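Local coordinates for protein copper-containing nitrite reductase (Hyphomicrobium denitrificans 1NES1, PDB 6TFO) that probably reduces nitrite to nitric oxide with electrons from cytochrome c, using copper centres carried by a homotrimer, at residues Ala236-Thr241 and Thr247-Lys252; Asp81-Ile84 and Ala89-Ala92; Ser365-His368 and Ile373-His376; Ala145-Arg150 and Arg340-Tyr345; His271-Met276 and Glu301-Lys306. All blocks are in the same frame, centred on the assembly; numbering follows the deposited sequence.

Contact 1 of 5, residues Ala236-Thr241 and Thr247-Lys252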
# COMPACT_ATOMS: atom_id res chain seq x y z
N ALA C 236 -0.50 2.72 48.22
CA ALA C 236 0.45 2.70 47.08
C ALA C 236 1.70 3.54 47.39
O ALA C 236 2.81 3.08 47.08
CB ALA C 236 -0.23 3.21 45.83
N ALA C 237 1.53 4.71 48.02
CA ALA C 237 2.64 5.63 48.34
C ALA C 237 3.61 5.03 49.37
O ALA C 237 4.65 5.65 49.59
CB ALA C 237 2.09 6.96 48.81
N TYR C 238 3.27 3.91 50.01
CA TYR C 238 4.11 3.27 51.06
C TYR C 238 4.60 1.89 50.58
O TYR C 238 5.43 1.32 51.31
CB TYR C 238 3.32 3.13 52.38
CG TYR C 238 2.71 4.40 52.92
CD1 TYR C 238 1.52 4.89 52.41
CD2 TYR C 238 3.33 5.13 53.93
CE1 TYR C 238 0.96 6.07 52.87
CE2 TYR C 238 2.77 6.30 54.42
CZ TYR C 238 1.58 6.77 53.89
OH TYR C 238 1.01 7.93 54.33
N THR C 239 4.11 1.37 49.45
CA THR C 239 4.32 -0.05 49.04
C THR C 239 5.02 -0.17 47.68
O THR C 239 5.03 -1.30 47.12
CB THR C 239 3.00 -0.86 49.05
OG1 THR C 239 2.00 -0.20 48.28
CG2 THR C 239 2.50 -1.06 50.47
N GLN C 240 5.61 0.90 47.15
CA GLN C 240 6.45 0.84 45.92
C GLN C 240 7.68 0.01 46.29
O GLN C 240 8.56 0.54 46.98
CB GLN C 240 6.82 2.23 45.40
CG GLN C 240 5.62 3.06 44.95
CD GLN C 240 4.91 2.53 43.73
OE1 GLN C 240 5.53 2.20 42.72
NE2 GLN C 240 3.59 2.49 43.80
N THR C 241 7.70 -1.26 45.90
CA THR C 241 8.67 -2.28 46.39
C THR C 241 9.60 -2.71 45.24
O THR C 241 9.08 -3.27 44.23
CB THR C 241 7.92 -3.50 46.95
OG1 THR C 241 6.90 -3.03 47.83
CG2 THR C 241 8.85 -4.46 47.66
N THR C 247 8.14 -4.01 51.49
CA THR C 247 7.55 -2.83 52.17
C THR C 247 6.54 -3.37 53.17
O THR C 247 5.99 -4.46 52.95
CB THR C 247 6.93 -1.82 51.20
OG1 THR C 247 5.98 -2.52 50.37
CG2 THR C 247 7.98 -1.12 50.38
N VAL C 248 6.35 -2.63 54.25
CA VAL C 248 5.34 -2.91 55.30
C VAL C 248 4.56 -1.62 55.48
O VAL C 248 5.21 -0.58 55.66
CB VAL C 248 5.99 -3.37 56.61
CG1 VAL C 248 4.94 -3.77 57.63
CG2 VAL C 248 6.98 -4.51 56.39
N VAL C 249 3.23 -1.66 55.37
CA VAL C 249 2.35 -0.50 55.70
C VAL C 249 1.30 -0.99 56.72
O VAL C 249 0.89 -2.16 56.63
CB VAL C 249 1.72 0.09 54.42
CG1 VAL C 249 0.79 -0.89 53.72
CG2 VAL C 249 1.01 1.41 54.70
N THR C 250 0.89 -0.15 57.67
CA THR C 250 -0.28 -0.41 58.54
C THR C 250 -1.38 0.58 58.15
O THR C 250 -1.04 1.76 57.88
CB THR C 250 0.08 -0.37 60.02
OG1 THR C 250 1.41 0.14 60.16
CG2 THR C 250 0.05 -1.74 60.64
N PHE C 251 -2.62 0.13 58.08
CA PHE C 251 -3.79 1.01 57.83
C PHE C 251 -5.02 0.45 58.55
O PHE C 251 -5.11 -0.79 58.74
CB PHE C 251 -3.98 1.20 56.31
CG PHE C 251 -4.52 -0.00 55.59
CD1 PHE C 251 -3.68 -1.04 55.19
CD2 PHE C 251 -5.87 -0.12 55.32
CE1 PHE C 251 -4.18 -2.15 54.53
CE2 PHE C 251 -6.37 -1.24 54.67
CZ PHE C 251 -5.52 -2.25 54.26
N LYS C 252 -5.93 1.33 58.97
CA LYS C 252 -7.19 0.97 59.67
C LYS C 252 -8.28 0.79 58.61
O LYS C 252 -8.41 1.68 57.76
CB LYS C 252 -7.57 2.01 60.74
CG LYS C 252 -7.44 1.54 62.18
CD LYS C 252 -6.74 2.53 63.12
CE LYS C 252 -7.53 3.80 63.38
NZ LYS C 252 -8.25 3.75 64.69
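Thr239 and Thr247 bring loop 236-241 to within 5.3 Å, CA to CA, of strand 247-252, yet the two backbones share no hydrogen bond and side chains make the join. Two hydroxyls relay across it. Thr247 OG1, tucked between its backbone N and carbonyl carbon (chi1 54°), donates to Thr241 OG1 at 2.7 Å. Thr241 OG1 in turn donates to Thr239 O at 2.6 Å, from well above the carbonyl plane, and so ties the loop to itself. A valine at Thr241 would probably leave the Thr247 hydroxyl without its acceptor and Thr239 O without this donor. Apolar contacts continue along the strand: Val249 CG1 meets Thr239 CG2 at 3.7 Å, and Val249 CG2 lies against Tyr238 CB, also at 3.7 Å. From there the tyrosine ring leads away, its OH bonded to Lys438 O of the second subunit. Thr241 sits about 6 Å, side chain to side chain, from the copper ligand His222. Strand 246-252 edges its sheet within the chain: one side pairs with strand 207-214, and Thr250 and Phe251 pair antiparallel with a strand of the second subunit, carrying the sheet across the interface.

Contact 2 of 5, residues Asp81-Ile84 and Ala89-Ala92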
# COMPACT_ATOMS: atom_id res chain seq x y z
N ASP C 81 -21.97 -19.11 0.24
CA ASP C 81 -22.45 -19.67 1.52
C ASP C 81 -21.56 -20.86 1.88
O ASP C 81 -20.58 -21.14 1.16
CB ASP C 81 -23.94 -20.00 1.41
CG ASP C 81 -24.26 -21.08 0.40
OD1 ASP C 81 -23.34 -21.79 0.02
OD2 ASP C 81 -25.43 -21.20 0.02
N ALA C 82 -21.86 -21.50 3.00
CA ALA C 82 -21.34 -22.82 3.39
C ALA C 82 -22.56 -23.69 3.73
O ALA C 82 -23.46 -23.17 4.42
CB ALA C 82 -20.39 -22.67 4.55
N VAL C 83 -22.58 -24.92 3.24
CA VAL C 83 -23.71 -25.86 3.42
C VAL C 83 -23.14 -27.19 3.90
O VAL C 83 -22.08 -27.60 3.39
CB VAL C 83 -24.51 -26.02 2.12
CG1 VAL C 83 -25.67 -26.99 2.29
CG2 VAL C 83 -25.00 -24.68 1.60
N ILE C 84 -23.83 -27.83 4.85
CA ILE C 84 -23.56 -29.22 5.33
C ILE C 84 -24.88 -29.98 5.24
O ILE C 84 -25.82 -29.62 6.01
CB ILE C 84 -22.97 -29.18 6.75
CG1 ILE C 84 -21.98 -28.02 6.90
CG2 ILE C 84 -22.37 -30.53 7.13
CD1 ILE C 84 -21.00 -28.18 8.04
N ALA C 89 -27.69 -27.78 7.84
CA ALA C 89 -27.04 -26.56 8.38
C ALA C 89 -26.48 -25.74 7.22
O ALA C 89 -25.81 -26.33 6.36
CB ALA C 89 -25.94 -26.96 9.33
N ARG C 90 -26.73 -24.43 7.19
CA ARG C 90 -26.11 -23.55 6.18
C ARG C 90 -25.99 -22.12 6.72
O ARG C 90 -26.78 -21.73 7.59
CB ARG C 90 -26.89 -23.58 4.86
CG ARG C 90 -28.26 -22.90 4.93
CD ARG C 90 -29.11 -23.31 3.74
NE ARG C 90 -28.47 -22.93 2.49
CZ ARG C 90 -28.49 -23.66 1.37
NH1 ARG C 90 -29.12 -24.82 1.32
NH2 ARG C 90 -27.85 -23.24 0.30
N SER C 91 -25.00 -21.39 6.21
CA SER C 91 -24.90 -19.92 6.34
C SER C 91 -25.96 -19.29 5.45
O SER C 91 -26.54 -20.01 4.60
CB SER C 91 -23.55 -19.43 5.95
OG SER C 91 -23.47 -19.28 4.53
N ALA C 92 -26.15 -17.98 5.61
CA ALA C 92 -26.79 -17.11 4.59
C ALA C 92 -25.80 -16.92 3.44
O ALA C 92 -24.59 -17.19 3.63
CB ALA C 92 -27.18 -15.79 5.22
O HOH W 1 -27.79 -20.11 2.23
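Arg90 turns back toward Asp81 and Val83 because its CG sits between the backbone N and the carbonyl carbon (chi1 70°) and the chain bends again at chi3. Asp81 and Ser91 adopt the same first rotation, which brings the carboxylate toward the guanidinium and Ser91 OG toward the opposite backbone. The salt bridge runs from Arg90 NH2 to Asp81 OD2, 3.2 Å. It is not a flat, two-pronged pairing: the carboxylate and guanidinium planes stand 68° apart, and the nitrogen meets OD2 from above the carboxylate. Val83 CG2 lies over one face of the guanidinium, 3.4 Å from Arg90 NH2, so a methyl backs the charged group. A water accepts from Arg90 NE at 2.9 Å and donates to Ser91 O at 2.7 Å, with a weak bond to Asp81 OD2, whose strongest partner is Ser118 OG. Along the backbone, Ile84 and Ala89 form a hydrogen-bonded antiparallel pair, with Ile84 N 2.9 Å from Ala89 O. Val83 and Arg90 make the next, non-hydrogen-bonded pair. Ser91 N then donates to Ala82 O at 3.0 Å, while Ser91 OG takes over as acceptor for Ala82 N, 3.1 Å away, a side chain extending the pairing where the regular strands stop. Arg90 also packs on Leu219 of the third subunit. Together these residues form a short antiparallel hairpin of the plastocyanin/azurin-type domain, directly after the copper ligand His80, with Asp81 packed against a second ligand, Cys117, in a type 1 copper site.

Contact 3 of 5, residues Ser365-His368 and Ile373-His376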
# COMPACT_ATOMS: atom_id res chain seq x y z
N SER C 365 -18.49 -4.27 33.34
CA SER C 365 -19.16 -5.58 33.13
C SER C 365 -20.66 -5.43 33.36
O SER C 365 -21.06 -4.76 34.32
CB SER C 365 -18.59 -6.63 34.02
OG SER C 365 -19.20 -7.88 33.75
N SER C 366 -21.47 -5.99 32.47
CA SER C 366 -22.93 -6.14 32.66
C SER C 366 -23.17 -7.54 33.24
O SER C 366 -23.61 -8.44 32.50
CB SER C 366 -23.65 -5.88 31.36
OG SER C 366 -23.34 -4.55 30.91
N PHE C 367 -22.84 -7.73 34.53
CA PHE C 367 -22.71 -9.07 35.16
C PHE C 367 -24.10 -9.67 35.31
O PHE C 367 -25.03 -8.97 35.76
CB PHE C 367 -22.00 -9.02 36.50
CG PHE C 367 -21.74 -10.38 37.08
CD1 PHE C 367 -20.89 -11.27 36.47
CD2 PHE C 367 -22.38 -10.80 38.24
CE1 PHE C 367 -20.65 -12.52 37.01
CE2 PHE C 367 -22.14 -12.05 38.78
CZ PHE C 367 -21.28 -12.91 38.16
N HIS C 368 -24.22 -10.93 34.91
CA HIS C 368 -25.51 -11.66 34.77
C HIS C 368 -25.23 -13.15 34.87
O HIS C 368 -24.16 -13.59 34.43
CB HIS C 368 -26.18 -11.30 33.45
CG HIS C 368 -27.37 -12.14 33.14
ND1 HIS C 368 -28.65 -11.84 33.59
CD2 HIS C 368 -27.49 -13.25 32.38
CE1 HIS C 368 -29.50 -12.74 33.13
NE2 HIS C 368 -28.82 -13.60 32.38
N ILE C 373 -31.81 -15.14 38.79
CA ILE C 373 -32.13 -13.72 39.10
C ILE C 373 -31.46 -13.42 40.42
O ILE C 373 -31.42 -14.31 41.28
CB ILE C 373 -33.64 -13.48 39.15
CG1 ILE C 373 -34.33 -14.16 37.96
CG2 ILE C 373 -33.94 -11.98 39.23
CD1 ILE C 373 -35.83 -13.99 37.88
N PHE C 374 -30.89 -12.23 40.56
CA PHE C 374 -30.19 -11.84 41.80
C PHE C 374 -31.25 -11.48 42.85
O PHE C 374 -32.02 -10.54 42.60
CB PHE C 374 -29.19 -10.72 41.51
CG PHE C 374 -28.12 -11.09 40.52
CD1 PHE C 374 -27.51 -12.33 40.58
CD2 PHE C 374 -27.72 -10.20 39.54
CE1 PHE C 374 -26.53 -12.68 39.67
CE2 PHE C 374 -26.74 -10.55 38.63
CZ PHE C 374 -26.16 -11.79 38.69
N ASP C 375 -31.35 -12.26 43.93
CA ASP C 375 -32.27 -11.95 45.05
C ASP C 375 -31.84 -10.60 45.62
O ASP C 375 -32.70 -9.74 45.71
CB ASP C 375 -32.30 -13.07 46.09
CG ASP C 375 -33.03 -14.31 45.62
OD1 ASP C 375 -33.90 -14.18 44.77
OD2 ASP C 375 -32.72 -15.41 46.11
N HIS C 376 -30.54 -10.44 45.88
CA HIS C 376 -29.92 -9.20 46.44
C HIS C 376 -28.72 -8.79 45.58
O HIS C 376 -27.95 -9.65 45.18
CB HIS C 376 -29.51 -9.41 47.90
CG HIS C 376 -30.66 -9.81 48.76
ND1 HIS C 376 -30.92 -11.14 49.06
CD2 HIS C 376 -31.65 -9.08 49.30
CE1 HIS C 376 -32.02 -11.20 49.78
NE2 HIS C 376 -32.48 -9.95 49.94
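Phe367 and Phe374 hold their rings almost parallel, the planes only 5° apart, yet hardly overlap: the rings are slid so far past one another that their centroids are 6.0 Å apart. This is therefore a rim contact and not a true offset stack. Phe367 reaches out with CG anti to its backbone N (chi1 -175°) and offers CD2, which lies 3.9 Å from CZ of Phe374. Phe374 brings its CZ corner up to strand 365-368, where the same atom comes within 4.0 Å of His368 CA. Its neighbouring atom CE2 faces Phe367 O at 3.7 Å, with the oxygen lying in the plane of the Phe374 ring, at its edge. No hydrogen bond links the two segments. Around them the core is aromatic and aliphatic: Phe356 stacks on the Phe367 ring, and Val404 and Phe406 of strand 400-407 pack on Phe374. Just beyond, the chain turns a corner at Asp375, where Asp375 and His376 both face Asp405 in a classic beta bulge. Strands 365-370 and 374-377 belong to different sheets, so the two phenylalanines join the layers of a beta sandwich across its interior. On the other side of its strand, His368 bonds through ND1 to Gln392 O and stacks on His227 of the third subunit; the His368 side chain lies about 4 Å from a bound copper. Cohesion here is mainly dispersion between ring rims, with a likely small electrostatic gain where the slightly positive C-H edge of Phe374 meets a carbonyl oxygen.

Contact 4 of 5, residues Ala145-Arg150 and Arg340-Tyr345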
# COMPACT_ATOMS: atom_id res chain seq x y z
N ALA C 145 2.64 -23.67 30.70
CA ALA C 145 2.92 -22.64 31.73
C ALA C 145 2.11 -22.92 32.99
O ALA C 145 1.20 -23.80 32.94
CB ALA C 145 2.61 -21.28 31.15
N ALA C 146 2.43 -22.21 34.08
CA ALA C 146 1.74 -22.30 35.39
C ALA C 146 0.25 -22.02 35.20
O ALA C 146 -0.09 -21.15 34.34
CB ALA C 146 2.35 -21.33 36.37
N ASP C 147 -0.61 -22.75 35.91
CA ASP C 147 -2.05 -22.41 36.07
C ASP C 147 -2.13 -21.18 36.97
O ASP C 147 -1.78 -21.31 38.15
CB ASP C 147 -2.85 -23.59 36.63
CG ASP C 147 -4.21 -23.21 37.19
OD1 ASP C 147 -4.77 -22.21 36.72
OD2 ASP C 147 -4.68 -23.90 38.08
N ILE C 148 -2.54 -20.02 36.43
CA ILE C 148 -2.62 -18.72 37.17
C ILE C 148 -4.07 -18.39 37.55
O ILE C 148 -4.32 -17.30 38.13
CB ILE C 148 -1.93 -17.59 36.37
CG1 ILE C 148 -2.41 -17.48 34.92
CG2 ILE C 148 -0.42 -17.74 36.46
CD1 ILE C 148 -3.82 -16.99 34.75
N THR C 149 -5.02 -19.28 37.26
CA THR C 149 -6.45 -19.09 37.58
C THR C 149 -6.68 -19.33 39.08
O THR C 149 -6.43 -20.46 39.56
CB THR C 149 -7.32 -20.01 36.71
OG1 THR C 149 -7.18 -19.54 35.37
CG2 THR C 149 -8.77 -20.04 37.14
N ARG C 150 -7.16 -18.30 39.77
CA ARG C 150 -7.75 -18.38 41.13
C ARG C 150 -9.00 -19.26 41.12
O ARG C 150 -9.96 -18.94 40.39
CB ARG C 150 -8.13 -16.99 41.62
CG ARG C 150 -8.74 -16.96 43.01
CD ARG C 150 -7.73 -17.27 44.09
NE ARG C 150 -6.66 -16.28 44.12
CZ ARG C 150 -5.54 -16.41 44.80
NH1 ARG C 150 -5.32 -17.50 45.50
NH2 ARG C 150 -4.62 -15.46 44.75
N ARG C 340 -13.54 -24.97 32.42
CA ARG C 340 -12.73 -26.21 32.33
C ARG C 340 -11.89 -26.38 33.60
O ARG C 340 -12.02 -27.43 34.25
CB ARG C 340 -11.85 -26.20 31.08
CG ARG C 340 -12.58 -26.26 29.74
CD ARG C 340 -11.65 -26.40 28.52
NE ARG C 340 -10.32 -25.79 28.68
CZ ARG C 340 -9.87 -24.68 28.10
NH1 ARG C 340 -8.65 -24.26 28.37
NH2 ARG C 340 -10.62 -23.98 27.26
N THR C 341 -11.05 -25.41 33.96
CA THR C 341 -10.00 -25.62 34.98
C THR C 341 -10.56 -25.47 36.41
O THR C 341 -10.18 -26.29 37.25
CB THR C 341 -8.77 -24.74 34.71
OG1 THR C 341 -9.22 -23.44 34.37
CG2 THR C 341 -7.91 -25.28 33.59
N HIS C 342 -11.41 -24.48 36.69
CA HIS C 342 -11.91 -24.20 38.06
C HIS C 342 -13.35 -23.71 38.03
O HIS C 342 -13.64 -22.58 38.41
CB HIS C 342 -11.01 -23.16 38.74
CG HIS C 342 -9.58 -23.54 38.89
ND1 HIS C 342 -9.10 -24.18 39.99
CD2 HIS C 342 -8.51 -23.32 38.09
CE1 HIS C 342 -7.81 -24.37 39.87
NE2 HIS C 342 -7.42 -23.83 38.72
N PRO C 343 -14.33 -24.53 37.59
CA PRO C 343 -15.72 -24.09 37.58
C PRO C 343 -16.28 -23.99 39.01
O PRO C 343 -15.61 -24.44 39.95
CB PRO C 343 -16.46 -25.14 36.72
CG PRO C 343 -15.58 -26.36 36.80
CD PRO C 343 -14.16 -25.88 37.05
N LEU C 344 -17.46 -23.36 39.13
CA LEU C 344 -18.23 -23.22 40.39
C LEU C 344 -19.13 -24.45 40.54
O LEU C 344 -19.76 -24.87 39.52
CB LEU C 344 -19.07 -21.93 40.35
CG LEU C 344 -18.30 -20.61 40.43
CD1 LEU C 344 -17.56 -20.30 39.14
CD2 LEU C 344 -19.23 -19.47 40.76
N TYR C 345 -19.19 -25.01 41.75
CA TYR C 345 -20.04 -26.16 42.15
C TYR C 345 -20.92 -25.75 43.34
O TYR C 345 -20.43 -25.10 44.28
CB TYR C 345 -19.18 -27.38 42.48
CG TYR C 345 -18.40 -27.90 41.29
CD1 TYR C 345 -19.02 -28.65 40.30
CD2 TYR C 345 -17.05 -27.60 41.14
CE1 TYR C 345 -18.32 -29.12 39.20
CE2 TYR C 345 -16.34 -28.05 40.04
CZ TYR C 345 -16.97 -28.81 39.07
OH TYR C 345 -16.25 -29.25 38.00
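His342 and Asp147 supply the one hydrogen bond between loop 145-150 and segment 340-345. NE2 of His342 donates to Asp147 OD2 over 2.8 Å and nearly straight, at 168°. The oxygen lies in the plane of the imidazole and is met on its syn side, and carboxylate and ring are close to coplanar, 28° apart. Asp147 holds its CG anti to the backbone N (chi1 163°), which swings the carboxylate out toward the ring. Its other oxygen serves its own loop: OD1 accepts from Thr149 N at 3.0 Å, closing an Asx turn that fixes the aspartate's position. On the far side of the imidazole, ND1 of His342 is hydrogen-bonded to Asp151 OD2. With a carboxylate at each nitrogen the ring cannot easily flip, and a positively charged form would probably be favoured. A leucine in place of His342 would probably leave the carboxylates of Asp147 and Asp151 without this shared mate. The contact joins distant parts of the chain: loop 145-150 belongs to the connection from strand 128-134, in the N-terminal cupredoxin sheets, to strand 166-181, whereas His342 is the first residue to leave the helix 337-341. Van der Waals contact comes from Thr149, whose CG2 touches CD2 of His342 at 3.4 Å while its carbonyl oxygen lies over one ring face. The Thr149 hydroxyl points elsewhere, hydrogen-bonded to Ser334 OG and Asn332 O, and Thr149 O is taken by Lys194 NZ.

Contact 5 of 5, residues His271-Met276 and Glu301-Lys306. With CU (copper (II) ion), chain J.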
# COMPACT_ATOMS: atom_id res chain seq x y z
N HIS C 271 0.08 -2.94 34.74
CA HIS C 271 0.11 -3.80 35.96
C HIS C 271 -1.26 -4.46 36.16
O HIS C 271 -1.30 -5.65 36.49
CB HIS C 271 0.58 -2.98 37.16
CG HIS C 271 2.03 -2.63 37.08
ND1 HIS C 271 2.98 -3.32 37.79
CD2 HIS C 271 2.68 -1.70 36.37
CE1 HIS C 271 4.17 -2.83 37.52
NE2 HIS C 271 4.01 -1.82 36.67
N ILE C 272 -2.34 -3.74 35.88
CA ILE C 272 -3.72 -4.29 36.08
C ILE C 272 -4.02 -5.34 35.00
O ILE C 272 -4.31 -6.49 35.40
CB ILE C 272 -4.76 -3.17 36.18
CG1 ILE C 272 -4.61 -2.41 37.51
CG2 ILE C 272 -6.18 -3.72 36.01
CD1 ILE C 272 -5.40 -1.12 37.56
N THR C 273 -3.90 -5.01 33.70
CA THR C 273 -4.18 -5.98 32.60
C THR C 273 -3.39 -7.28 32.81
O THR C 273 -3.93 -8.37 32.49
CB THR C 273 -3.94 -5.41 31.19
OG1 THR C 273 -4.31 -6.43 30.26
CG2 THR C 273 -2.51 -4.99 30.93
N ASN C 274 -2.16 -7.17 33.32
CA ASN C 274 -1.23 -8.32 33.48
C ASN C 274 -1.68 -9.23 34.61
O ASN C 274 -1.24 -10.39 34.61
CB ASN C 274 0.21 -7.83 33.66
CG ASN C 274 0.88 -7.49 32.34
OD1 ASN C 274 2.07 -7.20 32.32
ND2 ASN C 274 0.13 -7.51 31.25
N GLY C 275 -2.49 -8.72 35.55
CA GLY C 275 -3.30 -9.54 36.47
C GLY C 275 -3.24 -9.10 37.93
O GLY C 275 -3.71 -9.90 38.78
N MET C 276 -2.74 -7.89 38.22
CA MET C 276 -2.49 -7.42 39.60
C MET C 276 -3.75 -6.72 40.14
O MET C 276 -3.76 -5.48 40.31
CB MET C 276 -1.24 -6.52 39.68
CG MET C 276 0.01 -7.23 39.14
SD MET C 276 1.61 -6.49 39.63
CE MET C 276 1.74 -7.15 41.28
N GLU C 301 -9.33 -7.67 31.31
CA GLU C 301 -9.00 -7.70 29.86
C GLU C 301 -7.49 -7.90 29.69
O GLU C 301 -6.69 -7.46 30.53
CB GLU C 301 -9.46 -6.41 29.17
CG GLU C 301 -10.81 -5.85 29.61
CD GLU C 301 -10.76 -4.58 30.45
OE1 GLU C 301 -9.81 -3.77 30.25
OE2 GLU C 301 -11.68 -4.37 31.27
N ILE C 302 -7.11 -8.56 28.59
CA ILE C 302 -5.69 -8.69 28.16
C ILE C 302 -5.62 -8.21 26.70
O ILE C 302 -6.53 -8.51 25.90
CB ILE C 302 -5.19 -10.14 28.40
CG1 ILE C 302 -4.99 -10.39 29.90
CG2 ILE C 302 -3.92 -10.43 27.61
CD1 ILE C 302 -4.55 -11.79 30.24
N TYR C 303 -4.58 -7.42 26.42
CA TYR C 303 -4.38 -6.66 25.16
C TYR C 303 -3.16 -7.26 24.44
O TYR C 303 -2.02 -6.88 24.73
CB TYR C 303 -4.17 -5.17 25.48
CG TYR C 303 -5.34 -4.51 26.16
CD1 TYR C 303 -5.57 -4.69 27.52
CD2 TYR C 303 -6.23 -3.72 25.45
CE1 TYR C 303 -6.65 -4.08 28.15
CE2 TYR C 303 -7.31 -3.11 26.07
CZ TYR C 303 -7.53 -3.29 27.42
OH TYR C 303 -8.60 -2.70 28.04
N THR C 304 -3.40 -8.22 23.54
CA THR C 304 -2.33 -8.97 22.85
C THR C 304 -2.15 -8.44 21.43
O THR C 304 -3.15 -8.01 20.80
CB THR C 304 -2.62 -10.47 22.84
OG1 THR C 304 -3.90 -10.69 22.23
CG2 THR C 304 -2.60 -11.06 24.23
N VAL C 305 -0.90 -8.52 20.95
CA VAL C 305 -0.48 -8.22 19.55
C VAL C 305 -1.37 -9.04 18.60
O VAL C 305 -1.96 -8.43 17.70
CB VAL C 305 1.01 -8.51 19.33
CG1 VAL C 305 1.40 -8.44 17.85
CG2 VAL C 305 1.91 -7.59 20.15
N LYS C 306 -1.48 -10.35 18.83
CA LYS C 306 -2.22 -11.30 17.95
C LYS C 306 -3.65 -11.47 18.44
O LYS C 306 -3.92 -11.41 19.64
CB LYS C 306 -1.56 -12.69 17.90
CG LYS C 306 -0.12 -12.75 17.43
CD LYS C 306 0.08 -12.28 16.00
CE LYS C 306 1.52 -12.41 15.54
NZ LYS C 306 1.60 -12.46 14.07
CU CU J . 2.69 -4.23 39.69
O HOH W 2 -2.70 -6.59 28.00
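Thr273 pushes its side chain from the last turn of helix 268-274 into the end of strand 293-302, beside Glu301, Ile302 and Tyr303. Its CB already lies 3.5 Å from Glu301 O. From CB the hydroxyl extends anti to the backbone N (chi1 -178°), straight at the strand, and OG1 donates to that same Glu301 O at 2.6 Å, tilted from the carbonyl plane. OG1 also accepts from a water at 2.8 Å, and this water takes the N-H of Tyr303 at 2.6 Å, so the hydroxyl binds the strand both directly and through a solvent bridge. Thr273 OG1 also lies at the edge of the Tyr303 ring, in its plane, 3.5 Å from CD1. That ring is steadied at its far end, where the phenol OH donates to Glu301 OE1, whose carboxylate also receives the backbone N-H groups of Asn362 and Phe363. Ile302 CG1 reaches back to the helix and packs against Thr273 O at 3.5 Å. The same helix end leads into the type 1 copper site. His271 ND1 binds the copper at 2.1 Å and Met276 SD at 2.5 Å, with His222 and Cys263 completing it. Between the two ligands Gly275, with positive phi, ends the helix in a Schellman motif. Trp189 of strand 184-191 packs on His271, Asn274 and Met276, while strand 293-302 runs between strands 328-331 and 351-360, so Thr273 joins the copper-binding helix to the sheet of the following domain.

Contacts 2, 3 and 5 are buried, whereas contacts 1 and 4 are only partly so. Contact 2 stands apart in the N-terminal domain, its centre about 59 Å from that of contact 1, and is the one with a salt bridge. Contact 3 has no hydrogen bond and is mainly aromatic, as suits a sandwich interior; contacts 1 and 5 rely on threonine hydroxyls, and contact 4 on a histidine-carboxylate bond nearer the surface. Contacts 3 and 5 reach one sheet, through strands 374-377 and 293-302; the segments of contacts 3 and 4 reach another, in strands 365-370 and 344-345. Contacts 1 and 5 are both nested within the loop contact 4 closes, and both touch the second subunit.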